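Local coordinates for protein CRISPR-associated endonuclease Cas9 (Campylobacter jejuni subsp. jejuni serotype O:2, PDB 5X2H) that uses a guide RNA to recognise complementary DNA of invading genetic elements and, in its full-length form, cuts both target strands with RuvC-like and HNH nuclease domains, at residues A[68-73]-A[233-238]; A[74-79]-A[84-89]; A[109-114]-A[128-133]. All coordinates share one frame; numbering follows the deposited sequence.

Contact 1. Residues A[68-73]-A[233-238]. With nucleotides of chain B.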
# COMPACT_ATOMS: atom_id res chain seq x y z
N LYS A 68 -12.37 13.94 16.18
CA LYS A 68 -13.77 14.12 16.57
C LYS A 68 -14.01 13.66 18.00
O LYS A 68 -14.59 14.39 18.81
CB LYS A 68 -14.68 13.36 15.61
CG LYS A 68 -16.16 13.48 15.95
CD LYS A 68 -17.01 12.65 15.00
CE LYS A 68 -16.74 13.03 13.54
NZ LYS A 68 -17.64 12.32 12.60
N ALA A 69 -13.59 12.43 18.33
CA ALA A 69 -13.79 11.92 19.68
C ALA A 69 -12.99 12.72 20.69
O ALA A 69 -13.43 12.89 21.84
CB ALA A 69 -13.41 10.44 19.75
N ARG A 70 -11.82 13.22 20.29
CA ARG A 70 -11.02 14.06 21.17
C ARG A 70 -11.73 15.38 21.46
O ARG A 70 -11.71 15.87 22.60
CB ARG A 70 -9.65 14.30 20.55
CG ARG A 70 -8.62 14.93 21.46
CD ARG A 70 -7.21 14.73 20.93
NE ARG A 70 -7.01 15.35 19.63
CZ ARG A 70 -6.81 14.69 18.49
NH1 ARG A 70 -6.63 15.34 17.36
NH2 ARG A 70 -6.77 13.36 18.50
N LEU A 71 -12.39 15.96 20.45
CA LEU A 71 -13.16 17.18 20.66
C LEU A 71 -14.43 16.90 21.45
O LEU A 71 -14.82 17.71 22.30
CB LEU A 71 -13.49 17.83 19.31
CG LEU A 71 -12.29 18.44 18.57
CD1 LEU A 71 -12.71 18.99 17.20
CD2 LEU A 71 -11.65 19.52 19.41
N ASN A 72 -15.09 15.77 21.18
CA ASN A 72 -16.26 15.39 21.96
C ASN A 72 -15.90 15.22 23.43
O ASN A 72 -16.67 15.63 24.32
CB ASN A 72 -16.88 14.10 21.41
CG ASN A 72 -17.70 14.33 20.16
OD1 ASN A 72 -17.82 15.46 19.67
ND2 ASN A 72 -18.29 13.26 19.63
N HIS A 73 -14.74 14.63 23.71
CA HIS A 73 -14.32 14.44 25.09
C HIS A 73 -14.15 15.79 25.79
O HIS A 73 -14.57 15.95 26.94
CB HIS A 73 -13.02 13.64 25.13
CG HIS A 73 -12.68 13.10 26.48
ND1 HIS A 73 -11.77 12.08 26.66
CD2 HIS A 73 -13.12 13.43 27.72
CE1 HIS A 73 -11.67 11.80 27.95
NE2 HIS A 73 -12.48 12.61 28.61
N LEU A 233 -5.70 19.21 29.40
CA LEU A 233 -4.38 19.17 28.78
C LEU A 233 -4.04 17.77 28.28
O LEU A 233 -3.54 17.62 27.15
CB LEU A 233 -3.31 19.65 29.77
CG LEU A 233 -3.35 21.14 30.12
CD1 LEU A 233 -2.32 21.46 31.18
CD2 LEU A 233 -3.14 21.99 28.87
N SER A 234 -4.30 16.74 29.08
CA SER A 234 -3.96 15.39 28.66
C SER A 234 -4.81 14.93 27.49
O SER A 234 -4.32 14.27 26.57
CB SER A 234 -4.09 14.42 29.84
OG SER A 234 -5.43 14.36 30.30
N VAL A 235 -6.10 15.27 27.49
CA VAL A 235 -6.99 14.84 26.42
C VAL A 235 -6.68 15.58 25.12
O VAL A 235 -6.65 14.97 24.04
CB VAL A 235 -8.46 15.02 26.83
CG1 VAL A 235 -9.38 14.89 25.62
CG2 VAL A 235 -8.85 13.99 27.89
N ALA A 236 -6.43 16.88 25.20
CA ALA A 236 -6.22 17.67 23.99
C ALA A 236 -4.92 17.29 23.28
O ALA A 236 -4.84 17.40 22.05
CB ALA A 236 -6.22 19.16 24.32
N PHE A 237 -3.91 16.85 24.02
CA PHE A 237 -2.58 16.63 23.45
C PHE A 237 -2.15 15.17 23.50
O PHE A 237 -0.97 14.87 23.28
CB PHE A 237 -1.56 17.52 24.15
CG PHE A 237 -1.77 18.98 23.90
CD1 PHE A 237 -1.26 19.58 22.76
CD2 PHE A 237 -2.51 19.75 24.78
CE1 PHE A 237 -1.46 20.92 22.51
CE2 PHE A 237 -2.72 21.10 24.54
CZ PHE A 237 -2.19 21.68 23.40
N TYR A 238 -3.08 14.25 23.76
CA TYR A 238 -2.75 12.84 23.74
C TYR A 238 -2.40 12.39 22.33
O TYR A 238 -3.01 12.82 21.35
CB TYR A 238 -3.92 12.01 24.28
CG TYR A 238 -3.68 10.52 24.22
CD1 TYR A 238 -2.87 9.88 25.15
CD2 TYR A 238 -4.28 9.74 23.23
CE1 TYR A 238 -2.65 8.52 25.10
CE2 TYR A 238 -4.07 8.38 23.17
CZ TYR A 238 -3.25 7.77 24.10
OH TYR A 238 -3.04 6.42 24.04
P A B 63 -18.56 10.60 23.07
OP1 A B 63 -19.83 11.14 23.60
OP2 A B 63 -18.28 10.68 21.62
O5' A B 63 -17.34 11.29 23.84
C5' A B 63 -15.99 10.96 23.52
C4' A B 63 -15.21 10.55 24.75
O4' A B 63 -15.47 11.50 25.81
C3' A B 63 -15.57 9.19 25.35
O3' A B 63 -14.90 8.07 24.77
C2' A B 63 -15.20 9.36 26.82
O2' A B 63 -13.81 9.17 27.02
C1' A B 63 -15.53 10.83 27.06
N9 A B 63 -16.88 11.02 27.63
C8 A B 63 -18.07 10.51 27.18
N7 A B 63 -19.10 10.86 27.90
C5 A B 63 -18.55 11.66 28.90
C6 A B 63 -19.12 12.34 29.98
N6 A B 63 -20.43 12.32 30.24
N1 A B 63 -18.30 13.04 30.79
C2 A B 63 -16.99 13.05 30.52
N3 A B 63 -16.33 12.45 29.53
C4 A B 63 -17.18 11.77 28.74
P A B 47 -18.38 16.63 12.93
OP1 A B 47 -18.82 15.42 13.68
OP2 A B 47 -17.00 17.17 13.10
O5' A B 47 -18.56 16.38 11.37
C5' A B 47 -19.79 15.93 10.84
C4' A B 47 -19.77 15.92 9.33
O4' A B 47 -19.63 17.27 8.82
C3' A B 47 -18.61 15.17 8.69
O3' A B 47 -18.79 13.77 8.69
C2' A B 47 -18.57 15.79 7.29
O2' A B 47 -19.61 15.25 6.48
C1' A B 47 -18.91 17.25 7.60
N9 A B 47 -17.69 18.06 7.75
C8 A B 47 -17.02 18.39 8.90
N7 A B 47 -15.95 19.13 8.70
C5 A B 47 -15.91 19.29 7.32
C6 A B 47 -15.02 19.97 6.47
N6 A B 47 -13.95 20.64 6.89
N1 A B 47 -15.27 19.93 5.14
C2 A B 47 -16.34 19.25 4.71
N3 A B 47 -17.25 18.58 5.41
C4 A B 47 -16.97 18.63 6.73
P U B 48 -17.55 12.80 9.01
OP1 U B 48 -18.10 11.42 9.08
OP2 U B 48 -16.78 13.35 10.15
O5' U B 48 -16.62 12.92 7.72
C5' U B 48 -17.11 12.57 6.44
C4' U B 48 -16.20 13.07 5.34
O4' U B 48 -16.15 14.52 5.35
C3' U B 48 -14.74 12.66 5.43
O3' U B 48 -14.53 11.34 4.96
C2' U B 48 -14.05 13.71 4.58
O2' U B 48 -14.18 13.41 3.19
C1' U B 48 -14.89 14.96 4.88
N1 U B 48 -14.26 15.82 5.90
C2 U B 48 -13.40 16.80 5.45
O2 U B 48 -13.17 16.97 4.26
N3 U B 48 -12.83 17.58 6.42
C4 U B 48 -13.02 17.46 7.78
O4 U B 48 -12.43 18.23 8.55
C5 U B 48 -13.92 16.42 8.18
C6 U B 48 -14.49 15.65 7.25
O HOH W 1 -7.13 17.99 20.41
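Arg70 and His73, both on the arginine-rich bridge helix of Cas9, reach across to Val235 and Ala236 at the end of another helix, while residues between and before them hold RNA. Lys68, at the start, bends at its third side-chain torsion and gives NZ to OP2 of U48 of chain B at 2.8 Å. Two residues on, Arg70 turns to the protein partner. Its aliphatic part lies against the helix end, with Arg70 CD 3.2 Å from Val235 O, and a kink further along turns the guanidinium so that NE donates to a water at 2.8 Å. That water also binds Ala236 O, 2.9 Å away, linking the segments. Asn72 faces the RNA again, ND2 donating to OP2 of A63 of chain B at 3.3 Å, while OD1 is bound by Gln90. His73, with CG anti to the backbone N (chi1 -165°), inserts its ring between nucleotide and protein: C1' of A63 of chain B covers one face, and Val235 CG2 makes a CH-pi contact with the other, 3.8 Å from the ring centroid. Around this meeting, Leu71 and Ala236 rest on Ala132 of helix 121-133, and Leu233 packs against Leu210 of helix 203-219.

Contact 2. Residues A[74-79]-A[84-89]; sequences LKHLIA and LNYEDY. With nucleotides of chain B.
The imidazole of His76, on the bridge helix (helix 51-82), is held between two flat neighbours: the Tyr86 ring lies over one face, and the adenine of A63 of chain B over the other, with N7 above the ring centre. The protein pair is an offset stack, its planes 7° apart and its centroids separated by 3.9 Å. At the rim, His76 NE2 donates to OP1 of A63 of chain B at 2.8 Å, a nearly straight bond (165°), so the nucleotide is engaged through base and phosphate. Tyr86 swings onto the helix with CG anti to its own N (chi1 175°), and the peptide joining Lys75 to His76 meets the edge of its ring. Lys75 CB touches Tyr86 CE1 at 3.6 Å. From there Lys75 runs out extended, its CD passing obliquely over Tyr89 CB, until Lys75 NZ bonds both Tyr89 O, at 3.0 Å, and OP1 of A46 of chain B, at 2.7 Å. Leu84 N bonds weakly to Ala79 O as the following loop folds back. The loop thus braces two RNA-binding side chains: stacking sets the imidazole plane, and a carbonyl steadies the Lys75 ammonium, whose charge the nearby phosphate would probably stabilise.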
# COMPACT_ATOMS: atom_id res chain seq x y z
N LEU A 74 -13.55 16.76 25.11
CA LEU A 74 -13.40 18.08 25.71
C LEU A 74 -14.75 18.76 25.89
O LEU A 74 -14.99 19.41 26.91
CB LEU A 74 -12.47 18.94 24.85
CG LEU A 74 -11.05 18.40 24.74
CD1 LEU A 74 -10.26 19.19 23.73
CD2 LEU A 74 -10.36 18.43 26.09
N LYS A 75 -15.65 18.61 24.90
CA LYS A 75 -16.99 19.17 25.04
C LYS A 75 -17.72 18.57 26.24
O LYS A 75 -18.50 19.27 26.90
CB LYS A 75 -17.78 18.94 23.75
CG LYS A 75 -17.28 19.76 22.57
CD LYS A 75 -17.95 19.36 21.26
CE LYS A 75 -17.40 20.16 20.09
NZ LYS A 75 -17.94 19.72 18.77
N HIS A 76 -17.47 17.29 26.54
CA HIS A 76 -18.02 16.71 27.76
C HIS A 76 -17.42 17.36 28.99
O HIS A 76 -18.14 17.72 29.93
CB HIS A 76 -17.78 15.20 27.78
CG HIS A 76 -18.75 14.40 26.96
ND1 HIS A 76 -20.11 14.43 27.19
CD2 HIS A 76 -18.55 13.54 25.93
CE1 HIS A 76 -20.70 13.62 26.33
NE2 HIS A 76 -19.78 13.07 25.56
N LEU A 77 -16.10 17.52 29.01
CA LEU A 77 -15.44 18.12 30.16
C LEU A 77 -15.88 19.57 30.35
O LEU A 77 -16.12 20.01 31.48
CB LEU A 77 -13.92 18.05 30.01
CG LEU A 77 -13.29 16.66 29.90
CD1 LEU A 77 -11.80 16.77 29.61
CD2 LEU A 77 -13.53 15.85 31.17
N ILE A 78 -15.99 20.31 29.25
CA ILE A 78 -16.44 21.70 29.32
C ILE A 78 -17.87 21.77 29.84
O ILE A 78 -18.19 22.58 30.72
CB ILE A 78 -16.30 22.37 27.94
CG1 ILE A 78 -14.83 22.62 27.63
CG2 ILE A 78 -17.12 23.65 27.87
CD1 ILE A 78 -14.57 23.01 26.19
N ALA A 79 -18.76 20.91 29.32
CA ALA A 79 -20.15 20.93 29.76
C ALA A 79 -20.27 20.52 31.22
O ALA A 79 -21.12 21.06 31.95
CB ALA A 79 -20.99 20.01 28.88
N LEU A 84 -22.50 23.79 31.28
CA LEU A 84 -23.05 24.15 29.99
C LEU A 84 -23.73 22.94 29.37
O LEU A 84 -23.73 21.84 29.92
CB LEU A 84 -21.96 24.71 29.08
CG LEU A 84 -21.25 25.97 29.61
CD1 LEU A 84 -20.08 26.34 28.71
CD2 LEU A 84 -22.23 27.12 29.73
N ASN A 85 -24.32 23.15 28.19
CA ASN A 85 -25.07 22.11 27.50
C ASN A 85 -24.17 21.47 26.44
O ASN A 85 -23.69 22.15 25.54
CB ASN A 85 -26.33 22.68 26.86
CG ASN A 85 -27.56 21.84 27.13
OD1 ASN A 85 -28.24 22.02 28.14
ND2 ASN A 85 -27.84 20.90 26.23
N TYR A 86 -23.96 20.16 26.57
CA TYR A 86 -23.14 19.45 25.59
C TYR A 86 -23.75 19.52 24.20
O TYR A 86 -23.03 19.68 23.21
CB TYR A 86 -22.96 17.99 26.03
CG TYR A 86 -22.22 17.12 25.04
CD1 TYR A 86 -20.83 17.06 25.04
CD2 TYR A 86 -22.90 16.35 24.10
CE1 TYR A 86 -20.14 16.26 24.15
CE2 TYR A 86 -22.22 15.55 23.20
CZ TYR A 86 -20.85 15.50 23.23
OH TYR A 86 -20.17 14.71 22.34
N GLU A 87 -25.08 19.43 24.11
CA GLU A 87 -25.75 19.48 22.81
C GLU A 87 -25.57 20.83 22.12
O GLU A 87 -25.70 20.90 20.89
CB GLU A 87 -27.23 19.17 22.98
N ASP A 88 -25.27 21.89 22.87
CA ASP A 88 -25.06 23.21 22.27
C ASP A 88 -23.74 23.31 21.51
O ASP A 88 -23.52 24.31 20.83
CB ASP A 88 -25.12 24.30 23.34
CG ASP A 88 -26.52 24.54 23.85
OD1 ASP A 88 -27.47 23.99 23.25
OD2 ASP A 88 -26.68 25.28 24.84
N TYR A 89 -22.88 22.30 21.60
CA TYR A 89 -21.63 22.27 20.86
C TYR A 89 -21.64 21.23 19.74
O TYR A 89 -20.61 21.01 19.10
CB TYR A 89 -20.45 22.04 21.81
CG TYR A 89 -20.25 23.19 22.76
CD1 TYR A 89 -20.99 23.30 23.93
CD2 TYR A 89 -19.34 24.20 22.47
CE1 TYR A 89 -20.82 24.36 24.79
CE2 TYR A 89 -19.16 25.27 23.33
CZ TYR A 89 -19.90 25.35 24.48
OH TYR A 89 -19.73 26.41 25.34
P A B 63 -18.56 10.60 23.07
OP1 A B 63 -19.83 11.14 23.60
OP2 A B 63 -18.28 10.68 21.62
O5' A B 63 -17.34 11.29 23.84
C5' A B 63 -15.99 10.96 23.52
C4' A B 63 -15.21 10.55 24.75
O4' A B 63 -15.47 11.50 25.81
C3' A B 63 -15.57 9.19 25.35
O3' A B 63 -14.90 8.07 24.77
C2' A B 63 -15.20 9.36 26.82
O2' A B 63 -13.81 9.17 27.02
C1' A B 63 -15.53 10.83 27.06
N9 A B 63 -16.88 11.02 27.63
C8 A B 63 -18.07 10.51 27.18
N7 A B 63 -19.10 10.86 27.90
C5 A B 63 -18.55 11.66 28.90
C6 A B 63 -19.12 12.34 29.98
N6 A B 63 -20.43 12.32 30.24
N1 A B 63 -18.30 13.04 30.79
C2 A B 63 -16.99 13.05 30.52
N3 A B 63 -16.33 12.45 29.53
C4 A B 63 -17.18 11.77 28.74
P A B 46 -16.45 21.37 15.46
OP1 A B 46 -16.48 20.52 16.68
OP2 A B 46 -15.18 21.55 14.71
O5' A B 46 -17.53 20.78 14.45
C5' A B 46 -18.86 20.54 14.87
C4' A B 46 -19.75 20.19 13.70
O4' A B 46 -19.90 21.34 12.83
C3' A B 46 -19.22 19.10 12.78
O3' A B 46 -19.43 17.80 13.27
C2' A B 46 -19.95 19.39 11.48
O2' A B 46 -21.29 18.91 11.55
C1' A B 46 -19.98 20.92 11.48
N9 A B 46 -18.84 21.47 10.74
C8 A B 46 -17.65 21.96 11.23
N7 A B 46 -16.83 22.38 10.29
C5 A B 46 -17.51 22.15 9.11
C6 A B 46 -17.19 22.37 7.76
N6 A B 46 -16.04 22.90 7.34
N1 A B 46 -18.11 22.02 6.83
C2 A B 46 -19.27 21.49 7.24
N3 A B 46 -19.68 21.22 8.47
C4 A B 46 -18.75 21.58 9.37

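Contact 3. Residues A[109-114]-A[128-133]. With nucleotides of chain B.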
# COMPACT_ATOMS: atom_id res chain seq x y z
N GLU A 109 -9.08 36.74 19.12
CA GLU A 109 -9.25 37.85 20.05
C GLU A 109 -9.52 37.36 21.46
O GLU A 109 -9.02 37.94 22.43
CB GLU A 109 -10.39 38.77 19.58
CG GLU A 109 -10.64 39.93 20.53
CD GLU A 109 -11.49 41.02 19.91
OE1 GLU A 109 -12.13 40.77 18.87
OE2 GLU A 109 -11.52 42.14 20.48
N LEU A 110 -10.30 36.28 21.60
CA LEU A 110 -10.55 35.71 22.92
C LEU A 110 -9.25 35.23 23.56
O LEU A 110 -9.06 35.38 24.77
CB LEU A 110 -11.56 34.57 22.82
CG LEU A 110 -13.00 34.94 22.47
CD1 LEU A 110 -13.87 33.70 22.53
CD2 LEU A 110 -13.53 36.02 23.39
N ARG A 111 -8.36 34.65 22.76
CA ARG A 111 -7.09 34.16 23.29
C ARG A 111 -6.14 35.30 23.65
O ARG A 111 -5.23 35.09 24.46
CB ARG A 111 -6.43 33.22 22.28
CG ARG A 111 -7.07 31.83 22.24
CD ARG A 111 -6.79 31.11 20.93
NE ARG A 111 -5.37 30.84 20.73
CZ ARG A 111 -4.87 30.25 19.65
NH1 ARG A 111 -5.67 29.87 18.67
NH2 ARG A 111 -3.56 30.04 19.55
N PHE A 112 -6.32 36.49 23.07
CA PHE A 112 -5.54 37.63 23.51
C PHE A 112 -6.09 38.22 24.80
O PHE A 112 -5.32 38.60 25.70
CB PHE A 112 -5.48 38.70 22.42
CG PHE A 112 -4.84 39.99 22.87
CD1 PHE A 112 -3.49 40.03 23.18
CD2 PHE A 112 -5.59 41.15 23.00
CE1 PHE A 112 -2.90 41.21 23.60
CE2 PHE A 112 -5.00 42.33 23.42
CZ PHE A 112 -3.66 42.36 23.72
N ARG A 113 -7.42 38.31 24.92
CA ARG A 113 -8.03 38.81 26.15
C ARG A 113 -7.64 37.95 27.35
O ARG A 113 -7.46 38.46 28.46
CB ARG A 113 -9.55 38.84 26.03
CG ARG A 113 -10.10 39.80 25.01
CD ARG A 113 -11.62 39.71 25.02
NE ARG A 113 -12.26 40.58 24.04
CZ ARG A 113 -13.56 40.60 23.81
NH1 ARG A 113 -14.37 39.80 24.50
NH2 ARG A 113 -14.07 41.42 22.90
N ALA A 114 -7.50 36.63 27.13
CA ALA A 114 -7.21 35.71 28.22
C ALA A 114 -5.90 36.04 28.93
O ALA A 114 -5.71 35.62 30.07
CB ALA A 114 -7.16 34.27 27.69
N ILE A 128 -10.62 26.77 24.37
CA ILE A 128 -10.10 25.41 24.52
C ILE A 128 -10.34 24.61 23.25
O ILE A 128 -9.44 23.91 22.76
CB ILE A 128 -10.73 24.74 25.75
CG1 ILE A 128 -10.28 25.43 27.04
CG2 ILE A 128 -10.38 23.25 25.78
CD1 ILE A 128 -10.98 24.92 28.27
N LEU A 129 -11.55 24.69 22.70
CA LEU A 129 -11.88 23.90 21.52
C LEU A 129 -11.12 24.37 20.29
O LEU A 129 -10.77 23.56 19.43
CB LEU A 129 -13.38 23.93 21.27
CG LEU A 129 -14.21 23.29 22.40
CD1 LEU A 129 -15.70 23.55 22.23
CD2 LEU A 129 -13.92 21.79 22.47
N HIS A 130 -10.83 25.68 20.20
CA HIS A 130 -10.12 26.19 19.03
C HIS A 130 -8.67 25.73 19.02
O HIS A 130 -8.14 25.33 17.98
CB HIS A 130 -10.20 27.71 18.99
CG HIS A 130 -9.62 28.31 17.74
ND1 HIS A 130 -8.51 29.13 17.76
CD2 HIS A 130 -9.98 28.20 16.45
CE1 HIS A 130 -8.22 29.50 16.53
NE2 HIS A 130 -9.10 28.95 15.71
N ILE A 131 -8.00 25.79 20.18
CA ILE A 131 -6.61 25.34 20.26
C ILE A 131 -6.53 23.83 20.02
O ILE A 131 -5.60 23.34 19.36
CB ILE A 131 -6.00 25.73 21.62
CG1 ILE A 131 -5.85 27.25 21.73
CG2 ILE A 131 -4.67 25.02 21.84
CD1 ILE A 131 -5.27 27.71 23.05
N ALA A 132 -7.51 23.08 20.51
CA ALA A 132 -7.45 21.63 20.44
C ALA A 132 -7.74 21.09 19.05
O ALA A 132 -7.22 20.03 18.68
CB ALA A 132 -8.43 21.02 21.44
N LYS A 133 -8.56 21.80 18.26
CA LYS A 133 -8.90 21.29 16.93
C LYS A 133 -7.68 21.26 16.01
O LYS A 133 -7.50 20.31 15.24
CB LYS A 133 -10.02 22.13 16.31
CG LYS A 133 -10.41 21.66 14.92
CD LYS A 133 -11.75 22.20 14.48
CE LYS A 133 -12.19 21.53 13.18
NZ LYS A 133 -13.40 22.16 12.59
P A B 44 -10.26 30.10 12.13
OP1 A B 44 -9.16 29.64 13.01
OP2 A B 44 -10.34 29.59 10.74
O5' A B 44 -11.64 29.76 12.85
C5' A B 44 -11.94 30.26 14.14
C4' A B 44 -13.40 30.08 14.48
O4' A B 44 -14.23 30.79 13.53
C3' A B 44 -13.90 28.65 14.43
O3' A B 44 -13.60 27.93 15.61
C2' A B 44 -15.40 28.82 14.19
O2' A B 44 -16.07 29.10 15.41
C1' A B 44 -15.43 30.08 13.32
N9 A B 44 -15.56 29.78 11.88
C8 A B 44 -14.58 29.79 10.92
N7 A B 44 -15.00 29.49 9.72
C5 A B 44 -16.36 29.27 9.89
C6 A B 44 -17.39 28.93 8.99
N6 A B 44 -17.21 28.73 7.69
N1 A B 44 -18.64 28.79 9.49
C2 A B 44 -18.84 28.99 10.80
N3 A B 44 -17.95 29.32 11.74
C4 A B 44 -16.72 29.45 11.22
P A B 45 -13.21 26.37 15.54
OP1 A B 45 -12.78 26.00 16.91
OP2 A B 45 -12.31 26.14 14.39
O5' A B 45 -14.60 25.65 15.26
C5' A B 45 -15.63 25.67 16.23
C4' A B 45 -16.96 25.24 15.66
O4' A B 45 -17.39 26.17 14.63
C3' A B 45 -16.99 23.89 14.97
O3' A B 45 -17.05 22.80 15.87
C2' A B 45 -18.22 24.02 14.07
O2' A B 45 -19.41 23.86 14.83
C1' A B 45 -18.12 25.48 13.64
N9 A B 45 -17.40 25.61 12.35
C8 A B 45 -16.06 25.83 12.15
N7 A B 45 -15.73 25.89 10.88
C5 A B 45 -16.94 25.70 10.21
C6 A B 45 -17.26 25.66 8.85
N6 A B 45 -16.36 25.81 7.87
N1 A B 45 -18.55 25.45 8.52
C2 A B 45 -19.45 25.30 9.50
N3 A B 45 -19.27 25.32 10.82
C4 A B 45 -17.97 25.53 11.11
P A B 46 -16.45 21.37 15.46
OP1 A B 46 -16.48 20.52 16.68
OP2 A B 46 -15.18 21.55 14.71
O5' A B 46 -17.53 20.78 14.45
C5' A B 46 -18.86 20.54 14.87
C4' A B 46 -19.75 20.19 13.70
O4' A B 46 -19.90 21.34 12.83
C3' A B 46 -19.22 19.10 12.78
O3' A B 46 -19.43 17.80 13.27
C2' A B 46 -19.95 19.39 11.48
O2' A B 46 -21.29 18.91 11.55
C1' A B 46 -19.98 20.92 11.48
N9 A B 46 -18.84 21.47 10.74
C8 A B 46 -17.65 21.96 11.23
N7 A B 46 -16.83 22.38 10.29
C5 A B 46 -17.51 22.15 9.11
C6 A B 46 -17.19 22.37 7.76
N6 A B 46 -16.04 22.90 7.34
N1 A B 46 -18.11 22.02 6.83
C2 A B 46 -19.27 21.49 7.24
N3 A B 46 -19.68 21.22 8.47
C4 A B 46 -18.75 21.58 9.37
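Arg111 and His130 join helices 107-113 and 121-133 of the alpha-helical recognition lobe, the part of Cas9 that grips the guide RNA. The two segments lie apart (Arg111 CA to Ile128 CA 9.3 Å), so side chains make the contact between them, while Leu110 packs on Val127 earlier in helix 121-133. Arg111 points its first bond toward the partner helix, then bends at its third torsion (chi3 64°) to lay the guanidinium flat on Ile131, whose CG1 sits 3.7 Å from the guanidinium plane, over its centre. This turn also carries Arg111 NH1 to His130 ND1, a weak hydrogen bond of 3.1 Å that leaves from the edge of the guanidinium, with the two flat groups inclined by 53°. The stronger polar partner of the arginine is Glu209, which makes a salt bridge with NE. His130 extends with CG anti to the backbone N (chi1 -174°), sending the ring outward from its helix to the RNA. There His130 NE2 donates to OP1 of A44 of chain B at 2.8 Å, and Tyr108 meets the ring edge-to-face. With one nitrogen accepting and the other donating, the geometry is consistent with a neutral imidazole protonated on NE2. Arg111 thus lies in the second shell, where its weak bond may help fix the rotation of the imidazole. OP1 of A45 of chain B comes within 3.4 Å of His130 CA. One turn on, Lys133 stretches straight from the same helix, and its NZ meets OP2 of A46 of chain B at 2.8 Å.

How the contacts relate
The three contacts illustrate how a helical lobe can be assembled around an RNA backbone. Contacts 1 and 2 use successive turns of helix 51-82, and contact 3 rests against both through Ala132 and Leu129 of helix 121-133, which pack on Leu71, Leu74 and Ile78. All the touching residues of contact 3 are buried, whereas contacts 1 and 2 are partly buried. Their chemistry differs: a bridging water and a CH-pi contact in contact 1, aromatic stacking and a lysine-carbonyl bond in contact 2, and in the buried contact 3 a polar arginine-histidine pair, with Arg111 also paired to Glu209. A63 of chain B is shared by contacts 1 and 2, A46 by contacts 2 and 3.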